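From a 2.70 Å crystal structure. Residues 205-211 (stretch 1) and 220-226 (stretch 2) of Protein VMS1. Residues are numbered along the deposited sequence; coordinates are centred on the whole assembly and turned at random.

Stretch 1 (205-211) MAISALF
Stretch 2 (220-226) GAIVSHQ

Antiparallel strands satisfy their backbone polarity in alternate pairs, and two strands of VMS1, 207-211 and 220-224, illustrate the rule. Their axes run at 164° and approach to 4.7 Å; phi/psi values are extended throughout, from -154/151 at A221 to -81/140 at S224. I207 pairs with S224, S208 with V223, A209 with I222, L210 with A221 and F211 with G220. The hydrogen-bonded pairs are reciprocal: S208 N donates to V223 O (3.0 Å) and V223 N to S208 O (2.8 Å), then L210 N to A221 O and A221 N to L210 O (both 2.8 Å). Beyond the strand, H225 N reaches A206 O at 3.0 Å, almost linearly.

H225 (-70/-14; chi1 m, chi2 -169°) turns its ring back so that NE2 hydrogen-bonds S208 OG (chi1 m) at 2.7 Å, near the ring plane, while I207 N and A206 C lie over one face. Within its own stretch, S224 OG (chi1 146°) accepts from Q226 N at 2.8 Å.

The buried side chains alternate. On one face I222 (m, m) meets I207 (p, t) and A209: I222 CG2 lies 3.9 Å from I207 CD1, and I222 CD1 lies 3.8 Å from A209 CB. On the other, L210 CD1 (m, t) lies 4.1 Å from V223 CG1 (p). Glycine suits position 220: a CB there would clash with F211 CE1 (chi1 m).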

# COMPACT_ATOMS: atom_id res chain seq x y z
N MSE A 205 -8.91 -3.34 -8.62
CA MSE A 205 -7.54 -3.79 -8.82
C MSE A 205 -6.55 -2.77 -8.27
O MSE A 205 -5.38 -2.73 -8.66
CB MSE A 205 -7.25 -4.04 -10.30
CG MSE A 205 -8.36 -4.78 -11.01
SE MSE A 205 -7.69 -5.67 -12.59
CE MSE A 205 -7.02 -4.13 -13.61
N ALA A 206 -7.05 -1.92 -7.38
CA ALA A 206 -6.17 -1.05 -6.61
C ALA A 206 -5.11 -1.89 -5.92
O ALA A 206 -5.44 -2.82 -5.17
CB ALA A 206 -6.98 -0.25 -5.59
N ILE A 207 -3.83 -1.60 -6.20
CA ILE A 207 -2.72 -2.23 -5.50
C ILE A 207 -1.66 -1.18 -5.18
O ILE A 207 -1.56 -0.14 -5.85
CB ILE A 207 -2.06 -3.37 -6.31
CG1 ILE A 207 -1.53 -2.84 -7.65
CG2 ILE A 207 -3.00 -4.58 -6.42
CD1 ILE A 207 -0.88 -3.89 -8.52
N SER A 208 -0.86 -1.48 -4.16
CA SER A 208 0.35 -0.73 -3.82
C SER A 208 1.48 -1.72 -3.62
O SER A 208 1.25 -2.91 -3.36
CB SER A 208 0.16 0.14 -2.57
OG SER A 208 -0.83 1.14 -2.77
N ALA A 209 2.72 -1.23 -3.72
CA ALA A 209 3.88 -2.08 -3.47
C ALA A 209 4.56 -1.70 -2.14
O ALA A 209 4.47 -0.56 -1.69
CB ALA A 209 4.88 -1.99 -4.64
N LEU A 210 5.22 -2.67 -1.51
CA LEU A 210 5.92 -2.44 -0.25
C LEU A 210 7.28 -3.14 -0.28
O LEU A 210 7.36 -4.34 -0.55
CB LEU A 210 5.11 -2.94 0.95
CG LEU A 210 3.62 -2.58 1.07
CD1 LEU A 210 2.94 -3.41 2.17
CD2 LEU A 210 3.44 -1.14 1.38
N PHE A 211 8.34 -2.39 0.02
CA PHE A 211 9.72 -2.85 -0.04
C PHE A 211 10.49 -2.32 1.17
O PHE A 211 10.46 -1.12 1.45
CB PHE A 211 10.38 -2.39 -1.34
CG PHE A 211 9.81 -3.05 -2.58
CD1 PHE A 211 10.04 -4.40 -2.83
CD2 PHE A 211 9.03 -2.33 -3.48
CE1 PHE A 211 9.51 -5.03 -3.96
CE2 PHE A 211 8.50 -2.94 -4.62
CZ PHE A 211 8.74 -4.29 -4.86
N GLY A 220 9.67 -7.80 0.19
CA GLY A 220 8.80 -7.04 -0.68
C GLY A 220 7.45 -7.71 -0.79
O GLY A 220 7.30 -8.91 -0.56
N ALA A 221 6.44 -6.89 -1.13
CA ALA A 221 5.10 -7.43 -1.36
C ALA A 221 4.32 -6.51 -2.30
O ALA A 221 4.57 -5.31 -2.36
CB ALA A 221 4.35 -7.62 -0.04
N ILE A 222 3.40 -7.11 -3.06
CA ILE A 222 2.35 -6.38 -3.78
C ILE A 222 1.06 -6.56 -2.97
O ILE A 222 0.56 -7.68 -2.83
CB ILE A 222 2.18 -6.88 -5.22
CG1 ILE A 222 3.49 -6.75 -6.04
CG2 ILE A 222 1.06 -6.14 -5.92
CD1 ILE A 222 4.04 -5.32 -6.16
N VAL A 223 0.53 -5.47 -2.41
CA VAL A 223 -0.62 -5.55 -1.51
C VAL A 223 -1.86 -5.08 -2.26
O VAL A 223 -1.84 -4.05 -2.94
CB VAL A 223 -0.40 -4.71 -0.23
CG1 VAL A 223 -0.12 -3.24 -0.58
CG2 VAL A 223 -1.61 -4.82 0.71
N SER A 224 -2.94 -5.85 -2.14
CA SER A 224 -4.23 -5.41 -2.65
C SER A 224 -4.90 -4.47 -1.67
O SER A 224 -4.87 -4.69 -0.45
CB SER A 224 -5.14 -6.61 -2.90
OG SER A 224 -6.49 -6.26 -2.64
N HIS A 225 -5.54 -3.43 -2.19
CA HIS A 225 -6.30 -2.54 -1.32
C HIS A 225 -7.56 -3.19 -0.77
O HIS A 225 -8.14 -2.68 0.20
CB HIS A 225 -6.63 -1.24 -2.06
CG HIS A 225 -5.43 -0.44 -2.43
ND1 HIS A 225 -5.51 0.86 -2.90
CD2 HIS A 225 -4.10 -0.74 -2.41
CE1 HIS A 225 -4.30 1.32 -3.16
NE2 HIS A 225 -3.42 0.37 -2.87
N GLN A 226 -7.99 -4.32 -1.32
CA GLN A 226 -9.15 -5.02 -0.79
C GLN A 226 -8.76 -5.87 0.41
O GLN A 226 -7.78 -6.62 0.35
CB GLN A 226 -9.78 -5.90 -1.87
CG GLN A 226 -11.19 -6.42 -1.51
CD GLN A 226 -12.26 -5.40 -1.85
OE1 GLN A 226 -11.99 -4.19 -1.95
NE2 GLN A 226 -13.49 -5.87 -2.04